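Local atomic coordinates of putative dioxygenase (1H-3-hydroxy-4-oxoquinaldine 2,4-dioxygenase) (Mycobacteroides abscessus subsp. abscessus, PDB entry 6RA3), a protein that cleaves the heterocyclic ring of the Pseudomonas quinolone signal PQS with dioxygen, yielding N-octanoylanthranilate and carbon monoxide. Residues G22-T27 / R50-C55; P61-V66 / G173-D178; A116-D121 / A258-L263; A157-Q162 / G242-F247. All coordinates share one frame; numbering follows the deposited sequence.

Interaction 1. Residues G22-T27 / R50-C55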
loop_
_atom_site.group_PDB
_atom_site.type_symbol
_atom_site.label_atom_id
_atom_site.label_comp_id
_atom_site.label_asym_id
_atom_site.label_seq_id
_atom_site.Cartn_x
_atom_site.Cartn_y
_atom_site.Cartn_z
ATOM N N GLY A 22 -20.049 3.825 -20.360
ATOM C CA GLY A 22 -20.470 2.495 -20.728
ATOM C C GLY A 22 -20.337 1.551 -19.552
ATOM O O GLY A 22 -20.119 1.982 -18.412
ATOM N N PRO A 23 -20.471 0.244 -19.808
ATOM C CA PRO A 23 -20.340 -0.732 -18.723
ATOM C C PRO A 23 -18.944 -0.752 -18.133
ATOM O O PRO A 23 -17.942 -0.587 -18.836
ATOM C CB PRO A 23 -20.667 -2.074 -19.396
ATOM C CG PRO A 23 -21.442 -1.716 -20.607
ATOM C CD PRO A 23 -20.851 -0.406 -21.074
ATOM N N VAL A 24 -18.909 -1.008 -16.830
ATOM C CA VAL A 24 -17.681 -1.082 -16.052
ATOM C C VAL A 24 -17.146 -2.510 -16.112
ATOM O O VAL A 24 -17.902 -3.475 -15.942
ATOM C CB VAL A 24 -17.969 -0.643 -14.605
ATOM C CG1 VAL A 24 -16.729 -0.762 -13.682
ATOM C CG2 VAL A 24 -18.546 0.763 -14.601
ATOM N N PHE A 25 -15.847 -2.659 -16.357
ATOM C CA PHE A 25 -15.211 -3.953 -16.126
ATOM C C PHE A 25 -15.012 -4.200 -14.624
ATOM O O PHE A 25 -14.446 -3.362 -13.916
ATOM C CB PHE A 25 -13.878 -4.025 -16.839
ATOM C CG PHE A 25 -13.991 -4.134 -18.330
ATOM C CD1 PHE A 25 -14.844 -5.064 -18.910
ATOM C CD2 PHE A 25 -13.244 -3.306 -19.156
ATOM C CE1 PHE A 25 -14.940 -5.178 -20.284
ATOM C CE2 PHE A 25 -13.339 -3.413 -20.532
ATOM C CZ PHE A 25 -14.190 -4.348 -21.097
ATOM N N VAL A 26 -15.468 -5.359 -14.133
ATOM C CA VAL A 26 -15.272 -5.754 -12.736
ATOM C C VAL A 26 -14.486 -7.055 -12.737
ATOM O O VAL A 26 -14.971 -8.090 -13.221
ATOM C CB VAL A 26 -16.591 -5.892 -11.964
ATOM C CG1 VAL A 26 -16.316 -6.339 -10.527
ATOM C CG2 VAL A 26 -17.354 -4.596 -11.958
ATOM N N THR A 27 -13.246 -6.986 -12.268
ATOM C CA THR A 27 -12.387 -8.140 -12.219
ATOM C C THR A 27 -12.610 -8.873 -10.902
ATOM O O THR A 27 -12.798 -8.258 -9.843
ATOM C CB THR A 27 -10.912 -7.782 -12.380
ATOM O OG1 THR A 27 -10.371 -7.255 -11.159
ATOM C CG2 THR A 27 -10.724 -6.789 -13.515
ATOM N N ARG A 50 -14.084 2.278 -17.292
ATOM C CA ARG A 50 -13.892 2.231 -15.854
ATOM C C ARG A 50 -13.743 0.779 -15.470
ATOM O O ARG A 50 -14.580 -0.052 -15.834
ATOM C CB ARG A 50 -15.069 2.852 -15.110
ATOM C CG ARG A 50 -14.938 2.883 -13.561
ATOM C CD ARG A 50 -16.218 3.386 -12.899
ATOM N NE ARG A 50 -16.074 3.534 -11.465
ATOM C CZ ARG A 50 -17.034 3.948 -10.653
ATOM N NH1 ARG A 50 -18.223 4.241 -11.118
ATOM N NH2 ARG A 50 -16.790 4.074 -9.357
ATOM N N THR A 51 -12.640 0.473 -14.792
ATOM C CA THR A 51 -12.326 -0.869 -14.322
ATOM C C THR A 51 -12.228 -0.865 -12.800
ATOM O O THR A 51 -11.489 -0.059 -12.223
ATOM C CB THR A 51 -11.030 -1.326 -14.959
ATOM O OG1 THR A 51 -11.233 -1.418 -16.374
ATOM C CG2 THR A 51 -10.571 -2.685 -14.391
ATOM N N VAL A 52 -12.999 -1.744 -12.158
ATOM C CA VAL A 52 -13.014 -1.931 -10.705
ATOM C C VAL A 52 -12.493 -3.340 -10.454
ATOM O O VAL A 52 -13.134 -4.322 -10.857
ATOM C CB VAL A 52 -14.424 -1.752 -10.109
ATOM C CG1 VAL A 52 -14.456 -2.156 -8.619
ATOM C CG2 VAL A 52 -14.934 -0.356 -10.284
ATOM N N ARG A 53 -11.323 -3.448 -9.838
ATOM C CA ARG A 53 -10.773 -4.749 -9.470
ATOM C C ARG A 53 -11.180 -5.059 -8.033
ATOM O O ARG A 53 -11.016 -4.218 -7.146
ATOM C CB ARG A 53 -9.257 -4.783 -9.619
ATOM C CG ARG A 53 -8.749 -4.504 -11.007
ATOM C CD ARG A 53 -7.280 -4.816 -11.113
ATOM N NE ARG A 53 -6.517 -3.839 -10.339
ATOM C CZ ARG A 53 -5.228 -3.939 -10.050
ATOM N NH1 ARG A 53 -4.515 -4.984 -10.455
ATOM N NH2 ARG A 53 -4.647 -2.973 -9.357
ATOM N N VAL A 54 -11.748 -6.248 -7.811
ATOM C CA VAL A 54 -12.394 -6.574 -6.545
ATOM C C VAL A 54 -11.700 -7.770 -5.913
ATOM O O VAL A 54 -11.407 -8.764 -6.580
ATOM C CB VAL A 54 -13.892 -6.868 -6.724
ATOM C CG1 VAL A 54 -14.495 -7.332 -5.412
ATOM C CG2 VAL A 54 -14.620 -5.657 -7.227
ATOM N N CYS A 55 -11.455 -7.665 -4.613
ATOM C CA CYS A 55 -10.914 -8.751 -3.809
ATOM C C CYS A 55 -12.060 -9.417 -3.060
ATOM O O CYS A 55 -13.018 -8.755 -2.671
ATOM C CB CYS A 55 -9.885 -8.226 -2.799
ATOM S SG CYS A 55 -8.320 -7.642 -3.455
HETATM O O HOH W 1 -9.839 -9.145 -9.043
#
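Phe25 pairs with Thr51, Val26 with Val52 and Thr27 with Arg53 where strands 24-27 and 51-54 run parallel, their axes 4.7 Å apart and 16° from alignment. The backbone bonds step from one strand to the other: Phe25 N reaches back to Arg50 O (2.9 Å) while Phe25 O receives Val52 N (2.8 Å, 169° at the hydrogen), and Thr27 repeats the scheme with Val52 O and Val54 N. On the face of Val26 and Val52 the valine methyls touch; beta-branched residues suit an extended, buried strand. Val24 CG1 sits over Arg50 O (3.1 Å) and meets Val52 CG2 at 3.9 Å; further along, Val26 CG1 touches Val54 CG2 at 3.8 Å. Because the aliphatic chain of Arg50 is extended, its CD lies against Val24 CG2 while its guanidinium reaches Asp16 and Leu85 O. These are the two strands of a beta-alpha-beta unit of the alpha/beta hydrolase fold, connected through helix 42-48, and Leu45 of that helix packs on Phe25, Thr27 and Thr51 on the other face. There Thr51 OG1 lies at the edge of the Phe25 ring, in its plane, and is held by Gln49 O. Thr27 and Arg53 stand side by side; chi1 of 78° turns Thr27 OG1 between backbone N and carbonyl carbon, against Arg53 CB (3.1 Å). A water 2.9 Å from Thr27 OG1 donates to Val54 O and so bridges the strands. The chain of Arg53 bends at chi3, and its guanidinium forms salt bridges with Asp15 and Asp39.

Interaction 2. Residues P61-V66 / G173-D178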
loop_
_atom_site.group_PDB
_atom_site.type_symbol
_atom_site.label_atom_id
_atom_site.label_comp_id
_atom_site.label_asym_id
_atom_site.label_seq_id
_atom_site.Cartn_x
_atom_site.Cartn_y
_atom_site.Cartn_z
ATOM N N PRO A 61 -5.627 -6.828 2.128
ATOM C CA PRO A 61 -4.428 -6.720 2.982
ATOM C C PRO A 61 -4.643 -7.279 4.383
ATOM O O PRO A 61 -3.688 -7.796 4.951
ATOM C CB PRO A 61 -4.108 -5.207 2.998
ATOM C CG PRO A 61 -5.261 -4.524 2.381
ATOM C CD PRO A 61 -6.053 -5.528 1.577
ATOM N N ASP A 62 -5.857 -7.218 4.942
ATOM C CA ASP A 62 -6.126 -7.788 6.258
ATOM C C ASP A 62 -6.257 -9.302 6.127
ATOM O O ASP A 62 -7.257 -9.801 5.606
ATOM C CB ASP A 62 -7.383 -7.167 6.863
ATOM C CG ASP A 62 -7.789 -7.815 8.193
ATOM O OD1 ASP A 62 -7.056 -8.720 8.692
ATOM O OD2 ASP A 62 -8.857 -7.430 8.745
ATOM N N ARG A 63 -5.253 -10.044 6.588
ATOM C CA ARG A 63 -5.268 -11.499 6.432
ATOM C C ARG A 63 -5.681 -12.240 7.701
ATOM O O ARG A 63 -5.401 -13.441 7.839
ATOM C CB ARG A 63 -3.929 -11.982 5.930
ATOM C CG ARG A 63 -3.658 -11.571 4.496
ATOM C CD ARG A 63 -4.804 -11.982 3.492
ATOM N NE ARG A 63 -4.471 -11.459 2.175
ATOM C CZ ARG A 63 -3.506 -11.955 1.433
ATOM N NH1 ARG A 63 -2.823 -13.012 1.849
ATOM N NH2 ARG A 63 -3.223 -11.406 0.283
ATOM N N ASN A 64 -6.411 -11.573 8.585
ATOM C CA ASN A 64 -7.062 -12.290 9.665
ATOM C C ASN A 64 -8.060 -13.291 9.084
ATOM O O ASN A 64 -8.631 -13.102 8.000
ATOM C CB ASN A 64 -7.781 -11.329 10.601
ATOM C CG ASN A 64 -6.834 -10.708 11.669
ATOM O OD1 ASN A 64 -5.828 -11.306 12.035
ATOM N ND2 ASN A 64 -7.202 -9.539 12.191
ATOM N N LEU A 65 -8.313 -14.339 9.839
ATOM C CA LEU A 65 -9.277 -15.335 9.404
ATOM C C LEU A 65 -10.689 -14.811 9.607
ATOM O O LEU A 65 -11.035 -14.299 10.678
ATOM C CB LEU A 65 -9.040 -16.638 10.166
ATOM C CG LEU A 65 -7.601 -17.138 9.991
ATOM C CD1 LEU A 65 -7.451 -18.557 10.548
ATOM C CD2 LEU A 65 -7.141 -17.101 8.492
ATOM N N VAL A 66 -11.509 -14.944 8.575
ATOM C CA VAL A 66 -12.853 -14.410 8.596
ATOM C C VAL A 66 -13.833 -15.542 8.873
ATOM O O VAL A 66 -13.486 -16.716 8.834
ATOM C CB VAL A 66 -13.203 -13.689 7.273
ATOM C CG1 VAL A 66 -12.287 -12.472 7.086
ATOM C CG2 VAL A 66 -13.080 -14.662 6.108
ATOM N N GLY A 173 1.040 -14.931 -1.525
ATOM C CA GLY A 173 1.406 -15.412 -0.203
ATOM C C GLY A 173 0.388 -15.009 0.848
ATOM O O GLY A 173 -0.621 -14.358 0.566
ATOM N N GLY A 174 0.660 -15.426 2.091
ATOM C CA GLY A 174 -0.167 -15.027 3.217
ATOM C C GLY A 174 -1.508 -15.703 3.351
ATOM O O GLY A 174 -2.385 -15.182 4.054
ATOM N N HIS A 175 -1.712 -16.838 2.689
ATOM C CA HIS A 175 -2.888 -17.663 2.881
ATOM C C HIS A 175 -2.402 -19.021 3.370
ATOM O O HIS A 175 -1.235 -19.375 3.186
ATOM C CB HIS A 175 -3.700 -17.794 1.587
ATOM C CG HIS A 175 -4.468 -16.569 1.216
ATOM N ND1 HIS A 175 -5.431 -16.007 2.031
ATOM C CD2 HIS A 175 -4.415 -15.796 0.106
ATOM C CE1 HIS A 175 -5.931 -14.936 1.438
ATOM N NE2 HIS A 175 -5.340 -14.797 0.264
ATOM N N GLY A 176 -3.279 -19.769 4.018
ATOM C CA GLY A 176 -2.899 -21.050 4.584
ATOM C C GLY A 176 -4.033 -22.036 4.556
ATOM O O GLY A 176 -4.885 -22.013 3.661
ATOM N N PHE A 177 -4.045 -22.916 5.557
ATOM C CA PHE A 177 -5.017 -24.000 5.573
ATOM C C PHE A 177 -6.440 -23.467 5.596
ATOM O O PHE A 177 -7.298 -23.947 4.843
ATOM C CB PHE A 177 -4.767 -24.920 6.769
ATOM C CG PHE A 177 -5.878 -25.896 7.003
ATOM C CD1 PHE A 177 -6.033 -26.985 6.171
ATOM C CD2 PHE A 177 -6.797 -25.694 8.020
ATOM C CE1 PHE A 177 -7.076 -27.890 6.370
ATOM C CE2 PHE A 177 -7.826 -26.582 8.230
ATOM C CZ PHE A 177 -7.969 -27.687 7.401
ATOM N N ASP A 178 -6.707 -22.431 6.403
ATOM C CA ASP A 178 -8.074 -21.911 6.486
ATOM C C ASP A 178 -8.665 -21.585 5.102
ATOM O O ASP A 178 -9.797 -21.964 4.783
ATOM C CB ASP A 178 -8.106 -20.673 7.385
ATOM C CG ASP A 178 -9.435 -19.936 7.321
ATOM O OD1 ASP A 178 -10.387 -20.363 8.000
ATOM O OD2 ASP A 178 -9.542 -18.906 6.601
HETATM O O HOH W 2 -0.840 -12.135 -1.191
HETATM O O HOH W 3 -12.055 -18.987 9.624
HETATM O O HOH W 4 -10.146 -16.335 6.408
#
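Arg63 NH1 is held by two consecutive carbonyl oxygens: Gly173 O at 2.9 Å, through a bond that is nearly straight (166°), in the guanidinium plane and on a carbonyl lone pair, and Gly174 O through a weak bond of 3.1 Å. A water takes a hydrogen from Arg63 NH2 and returns one to Gly173 O at the guanidinium edge. The bend at chi2 (-53°) places Arg63 CD beside His175 CE1 (3.8 Å). Arg63 NE bonds to Gly60 O. One flat face of the guanidinium rests on the His175 ring, centres 4.0 Å apart and planes only 3° from parallel, with His175 NE2 over the face but displaced toward its rim. Glycine suits position 174: its backbone has positive phi, and a beta carbon there would collide with Arg63 NH1. Thus the loop after strand 51-54, with an Asx turn in which Asp62 OD1 accepts from Asn64 N, meets the turn leading into helix 177-194, Gly176 at its N-cap. Farther along, Leu65 and Asp178 lie alongside, pointing opposite ways, Leu65 CD2 3.5 Å from Asp178 OD2. Two waters join Asp178, salt-bridged to Arg182, to Val66: one donates to Asp178 OD2 (2.6 Å) and accepts from Val66 N, the other donates to Asp178 OD1 and Val66 O. At a subunit interface, Lys5 of the third subunit bonds to Arg63 O, and Asp16 of that subunit to Gly174 N. With a cationic guanidinium stacked on its ring, His175 would probably be harder to protonate, and carbonyl dipoles probably offset the charge.

Interaction 3. Residues A116-D121 / A258-L263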
loop_
_atom_site.group_PDB
_atom_site.type_symbol
_atom_site.label_atom_id
_atom_site.label_comp_id
_atom_site.label_asym_id
_atom_site.label_seq_id
_atom_site.Cartn_x
_atom_site.Cartn_y
_atom_site.Cartn_z
ATOM N N ALA A 116 -23.112 -8.826 -19.662
ATOM C CA ALA A 116 -22.167 -9.822 -20.133
ATOM C C ALA A 116 -21.271 -10.253 -18.981
ATOM O O ALA A 116 -21.142 -9.556 -17.968
ATOM C CB ALA A 116 -21.338 -9.292 -21.302
ATOM N N VAL A 117 -20.641 -11.406 -19.175
ATOM C CA VAL A 117 -19.752 -12.045 -18.207
ATOM C C VAL A 117 -18.683 -12.793 -18.974
ATOM O O VAL A 117 -18.999 -13.633 -19.816
ATOM C CB VAL A 117 -20.479 -13.053 -17.281
ATOM C CG1 VAL A 117 -19.454 -13.845 -16.437
ATOM C CG2 VAL A 117 -21.505 -12.377 -16.413
ATOM N N MET A 118 -17.423 -12.549 -18.647
ATOM C CA MET A 118 -16.310 -13.349 -19.141
ATOM C C MET A 118 -15.767 -14.230 -18.021
ATOM O O MET A 118 -15.554 -13.758 -16.895
ATOM C CB MET A 118 -15.186 -12.467 -19.687
ATOM C CG MET A 118 -13.963 -13.232 -20.122
ATOM S SD MET A 118 -12.877 -12.378 -21.307
ATOM C CE MET A 118 -13.976 -12.426 -22.687
ATOM N N ILE A 119 -15.519 -15.503 -18.342
ATOM C CA ILE A 119 -14.961 -16.472 -17.404
ATOM C C ILE A 119 -13.687 -17.035 -18.003
ATOM O O ILE A 119 -13.625 -17.314 -19.206
ATOM C CB ILE A 119 -15.974 -17.582 -17.062
ATOM C CG1 ILE A 119 -17.233 -16.957 -16.435
ATOM C CG2 ILE A 119 -15.350 -18.612 -16.128
ATOM C CD1 ILE A 119 -18.366 -17.929 -16.141
ATOM N N LEU A 120 -12.656 -17.146 -17.170
ATOM C CA LEU A 120 -11.328 -17.614 -17.553
ATOM C C LEU A 120 -11.088 -18.980 -16.908
ATOM O O LEU A 120 -11.044 -19.086 -15.675
ATOM C CB LEU A 120 -10.251 -16.623 -17.113
ATOM C CG LEU A 120 -9.944 -15.345 -17.904
ATOM C CD1 LEU A 120 -11.165 -14.732 -18.542
ATOM C CD2 LEU A 120 -9.274 -14.360 -16.964
ATOM N N ASP A 121 -10.964 -20.018 -17.749
ATOM C CA ASP A 121 -10.397 -21.329 -17.385
ATOM C C ASP A 121 -11.151 -22.009 -16.240
ATOM O O ASP A 121 -10.550 -22.458 -15.266
ATOM C CB ASP A 121 -8.914 -21.184 -17.047
ATOM C CG ASP A 121 -8.062 -22.305 -17.632
ATOM O OD1 ASP A 121 -8.052 -23.427 -17.074
ATOM O OD2 ASP A 121 -7.398 -22.060 -18.664
ATOM N N ALA A 258 -8.480 -7.858 -24.925
ATOM C CA ALA A 258 -9.135 -7.794 -26.231
ATOM C C ALA A 258 -10.461 -8.551 -26.242
ATOM O O ALA A 258 -11.484 -8.021 -26.702
ATOM C CB ALA A 258 -8.195 -8.352 -27.289
ATOM N N GLU A 259 -10.473 -9.783 -25.696
ATOM C CA GLU A 259 -11.702 -10.579 -25.695
ATOM C C GLU A 259 -12.800 -9.904 -24.890
ATOM O O GLU A 259 -13.970 -9.910 -25.297
ATOM C CB GLU A 259 -11.444 -11.979 -25.127
ATOM C CG GLU A 259 -10.678 -12.902 -26.011
ATOM C CD GLU A 259 -11.478 -13.365 -27.242
ATOM O OE1 GLU A 259 -12.731 -13.353 -27.222
ATOM O OE2 GLU A 259 -10.824 -13.739 -28.232
ATOM N N ALA A 260 -12.451 -9.355 -23.715
ATOM C CA ALA A 260 -13.432 -8.659 -22.887
ATOM C C ALA A 260 -13.979 -7.427 -23.593
ATOM O O ALA A 260 -15.171 -7.123 -23.506
ATOM C CB ALA A 260 -12.799 -8.257 -21.548
ATOM N N ILE A 261 -13.112 -6.662 -24.240
ATOM C CA ILE A 261 -13.580 -5.461 -24.926
ATOM C C ILE A 261 -14.540 -5.858 -26.051
ATOM O O ILE A 261 -15.658 -5.328 -26.163
ATOM C CB ILE A 261 -12.372 -4.635 -25.414
ATOM C CG1 ILE A 261 -11.675 -3.991 -24.198
ATOM C CG2 ILE A 261 -12.792 -3.567 -26.395
ATOM C CD1 ILE A 261 -10.181 -3.851 -24.334
ATOM N N ASP A 262 -14.155 -6.869 -26.837
ATOM C CA ASP A 262 -15.043 -7.401 -27.876
ATOM C C ASP A 262 -16.385 -7.867 -27.297
ATOM O O ASP A 262 -17.456 -7.532 -27.820
ATOM C CB ASP A 262 -14.349 -8.550 -28.595
ATOM C CG ASP A 262 -15.253 -9.216 -29.611
ATOM O OD1 ASP A 262 -15.368 -8.679 -30.733
ATOM O OD2 ASP A 262 -15.868 -10.261 -29.280
ATOM N N LEU A 263 -16.345 -8.667 -26.227
ATOM C CA LEU A 263 -17.574 -9.120 -25.579
ATOM C C LEU A 263 -18.466 -7.950 -25.195
ATOM O O LEU A 263 -19.687 -7.971 -25.420
ATOM C CB LEU A 263 -17.215 -9.950 -24.334
ATOM C CG LEU A 263 -18.371 -10.393 -23.420
ATOM C CD1 LEU A 263 -19.330 -11.289 -24.182
ATOM C CD2 LEU A 263 -17.836 -11.132 -22.180
#
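Met118 and Leu263 carry this contact, which is van der Waals packing with no hydrogen bond between strand and helix. Met118 CE rests against Glu259 CB (3.5 Å) and the backbone at Ala260 N (3.6 Å), while its sulfur SD lies 4.1 Å from Ala260 CB. CG stands anti to the backbone N (chi1 176°), carrying the chain out from the strand, and a bend at chi3 of -69° turns the methyl onto the helix. An unbranched, pliable methionine suits this span; the small Ala260 lets the sulfur come near the helix backbone. One turn on, Leu263 reaches down to the strand: its CG touches Ala116 CB (3.8 Å), and the branch CD2 lies over the peptide between Val117 and Met118, 3.6 Å from Val117 O. Strand and helix run roughly antiparallel, at 159° with axes 9.1 Å apart. In the next shell, Glu259 offers CB of its side chain to Met118, while its carboxylate turns away to salt bridges with Arg211 and Arg239, which tie the helix to strands 209-214 and 236-240. At the strand's end Asp121 leaves the sheet with positive phi and bonds to the ring of the active-site His246, consistent with its being the acid of the catalytic triad. Strand 116-120 lies between strands 90-95 and 209-214, as in the alpha/beta hydrolase sheet: helix 253-266 packs over the Ala116 and Met118 side, reaching Phe25 of strand 24-28 as well, whereas Val117 and Ile119 point to the other side and pack on helix 99-109.

Interaction 4. Residues A157-Q162 / G242-F247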
loop_
_atom_site.group_PDB
_atom_site.type_symbol
_atom_site.label_atom_id
_atom_site.label_comp_id
_atom_site.label_asym_id
_atom_site.label_seq_id
_atom_site.Cartn_x
_atom_site.Cartn_y
_atom_site.Cartn_z
ATOM N N ALA A 157 1.839 -26.328 -15.734
ATOM C CA ALA A 157 2.064 -27.214 -16.875
ATOM C C ALA A 157 3.468 -27.025 -17.445
ATOM O O ALA A 157 3.686 -27.088 -18.656
ATOM C CB ALA A 157 1.006 -26.987 -17.951
ATOM N N GLY A 158 4.433 -26.777 -16.562
ATOM C CA GLY A 158 5.778 -26.480 -17.010
ATOM C C GLY A 158 5.858 -25.303 -17.976
ATOM O O GLY A 158 6.379 -25.445 -19.085
ATOM N N THR A 159 5.337 -24.144 -17.575
ATOM C CA THR A 159 5.487 -22.896 -18.318
ATOM C C THR A 159 6.784 -22.167 -17.926
ATOM O O THR A 159 7.369 -22.411 -16.871
ATOM C CB THR A 159 4.283 -21.990 -18.057
ATOM O OG1 THR A 159 4.448 -20.747 -18.751
ATOM C CG2 THR A 159 4.129 -21.708 -16.544
ATOM N N THR A 160 7.238 -21.266 -18.802
ATOM C CA THR A 160 8.320 -20.341 -18.461
ATOM C C THR A 160 7.853 -18.883 -18.456
ATOM O O THR A 160 8.684 -17.971 -18.346
ATOM C CB THR A 160 9.535 -20.498 -19.406
ATOM O OG1 THR A 160 9.151 -20.262 -20.768
ATOM C CG2 THR A 160 10.155 -21.892 -19.287
ATOM N N ASN A 161 6.547 -18.637 -18.565
ATOM C CA ASN A 161 6.011 -17.279 -18.522
ATOM C C ASN A 161 6.308 -16.602 -17.177
ATOM O O ASN A 161 5.790 -17.014 -16.134
ATOM C CB ASN A 161 4.506 -17.318 -18.796
ATOM C CG ASN A 161 3.880 -15.957 -18.778
ATOM O OD1 ASN A 161 3.696 -15.369 -17.712
ATOM N ND2 ASN A 161 3.532 -15.444 -19.953
ATOM N N GLN A 162 7.139 -15.555 -17.188
ATOM C CA GLN A 162 7.588 -14.941 -15.937
ATOM C C GLN A 162 6.431 -14.326 -15.153
ATOM O O GLN A 162 6.429 -14.381 -13.919
ATOM C CB GLN A 162 8.667 -13.892 -16.236
ATOM C CG GLN A 162 9.588 -13.541 -15.064
ATOM C CD GLN A 162 10.399 -14.733 -14.567
ATOM O OE1 GLN A 162 10.274 -15.846 -15.089
ATOM N NE2 GLN A 162 11.233 -14.504 -13.553
ATOM N N GLY A 242 -4.790 -21.430 -26.298
ATOM C CA GLY A 242 -3.457 -21.892 -26.646
ATOM C C GLY A 242 -2.359 -21.453 -25.704
ATOM O O GLY A 242 -1.180 -21.414 -26.104
ATOM N N GLY A 243 -2.703 -21.106 -24.447
ATOM C CA GLY A 243 -1.684 -20.844 -23.458
ATOM C C GLY A 243 -1.237 -22.121 -22.788
ATOM O O GLY A 243 -1.885 -23.157 -22.896
ATOM N N GLU A 244 -0.102 -22.037 -22.092
ATOM C CA GLU A 244 0.403 -23.196 -21.373
ATOM C C GLU A 244 -0.277 -23.399 -20.026
ATOM O O GLU A 244 -0.236 -24.518 -19.492
ATOM C CB GLU A 244 1.907 -23.073 -21.161
ATOM C CG GLU A 244 2.720 -23.007 -22.465
ATOM C CD GLU A 244 4.129 -22.513 -22.229
ATOM O OE1 GLU A 244 5.075 -23.213 -22.642
ATOM O OE2 GLU A 244 4.289 -21.430 -21.615
ATOM N N THR A 245 -0.949 -22.374 -19.493
ATOM C CA THR A 245 -1.257 -22.332 -18.077
ATOM C C THR A 245 -2.751 -22.138 -17.861
ATOM O O THR A 245 -3.509 -21.780 -18.767
ATOM C CB THR A 245 -0.467 -21.216 -17.384
ATOM O OG1 THR A 245 -1.136 -19.963 -17.578
ATOM C CG2 THR A 245 0.935 -21.122 -17.934
ATOM N N HIS A 246 -3.150 -22.390 -16.625
ATOM C CA HIS A 246 -4.464 -22.123 -16.058
ATOM C C HIS A 246 -4.719 -20.634 -15.887
ATOM O O HIS A 246 -5.798 -20.263 -15.421
ATOM C CB HIS A 246 -4.530 -22.886 -14.708
ATOM C CG HIS A 246 -5.806 -22.741 -13.916
ATOM N ND1 HIS A 246 -7.060 -22.972 -14.442
ATOM C CD2 HIS A 246 -6.001 -22.477 -12.599
ATOM C CE1 HIS A 246 -7.972 -22.817 -13.497
ATOM N NE2 HIS A 246 -7.356 -22.519 -12.367
ATOM N N PHE A 247 -3.767 -19.770 -16.260
ATOM C CA PHE A 247 -3.833 -18.332 -15.973
ATOM C C PHE A 247 -3.801 -17.524 -17.268
ATOM O O PHE A 247 -2.833 -16.801 -17.539
ATOM C CB PHE A 247 -2.688 -17.916 -15.049
ATOM C CG PHE A 247 -2.735 -18.588 -13.710
ATOM C CD1 PHE A 247 -3.733 -18.276 -12.806
ATOM C CD2 PHE A 247 -1.805 -19.556 -13.370
ATOM C CE1 PHE A 247 -3.797 -18.909 -11.585
ATOM C CE2 PHE A 247 -1.863 -20.188 -12.140
ATOM C CZ PHE A 247 -2.855 -19.863 -11.257
#
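Thr159 OG1 donates to Glu244 OE2 at 2.9 Å, the one hydrogen bond between the two loops; OG1 stands anti to the backbone N (chi1 178°), turned to Glu244, and approaches from above the carboxylate plane, 47° out of it. The same OG1 accepts from Asn161 N (3.0 Å, 171°), forming an ST turn, so the threonine hydroxyl is both donor and acceptor, which restrains its rotation. A second ST turn is built by Thr245, whose OG1 takes Phe247 N at 2.9 Å and also bonds to Glu251. Threonine serves well at both places, joining a hydroxyl that shapes the turn to a methyl that packs. The van der Waals part of the contact is close: Thr245 CG2 meets Thr159 CB at 3.5 Å, tighter than usual for two carbons, and also touches Thr159 CG2. Beside it Ala157 CB presses on Glu244 O (3.2 Å), a carbonyl that accepts from His216 NE2. Thr160 N is a polar atom buried here without a partner. The loop 157-162 links helix 144-156 to helix 162-170, which Asn161 caps at its start, and faces the loop between strand 236-240 and helix 248-251. That second loop carries the active-site His246, stacked on Trp155 of helix 144-156, while Val164 of helix 162-170 touches Thr245 and Phe247.

Overall arrangement
From the N terminus, interaction 1 closes a short loop through helix 42-48 and is complete before the others begin. Interaction 2 then spans from the loop at 61-66 to the start of helix 177-194, and interaction 3 from strand 116-120 to the C-terminal helix; their segments alternate, so they cross. Interaction 4 falls between the two segments of interaction 3 and also crosses interaction 2. Interactions 1 and 3 share one sheet and touch where Phe25 meets Ala260 and Ile261. Interactions 3 and 4 meet at the probable hydrogen bond of Asp121 with His246, which ties the end of strand 116-120 to loop 242-247, and interaction 4 joins that loop to the turn between helices 144-156 and 162-170.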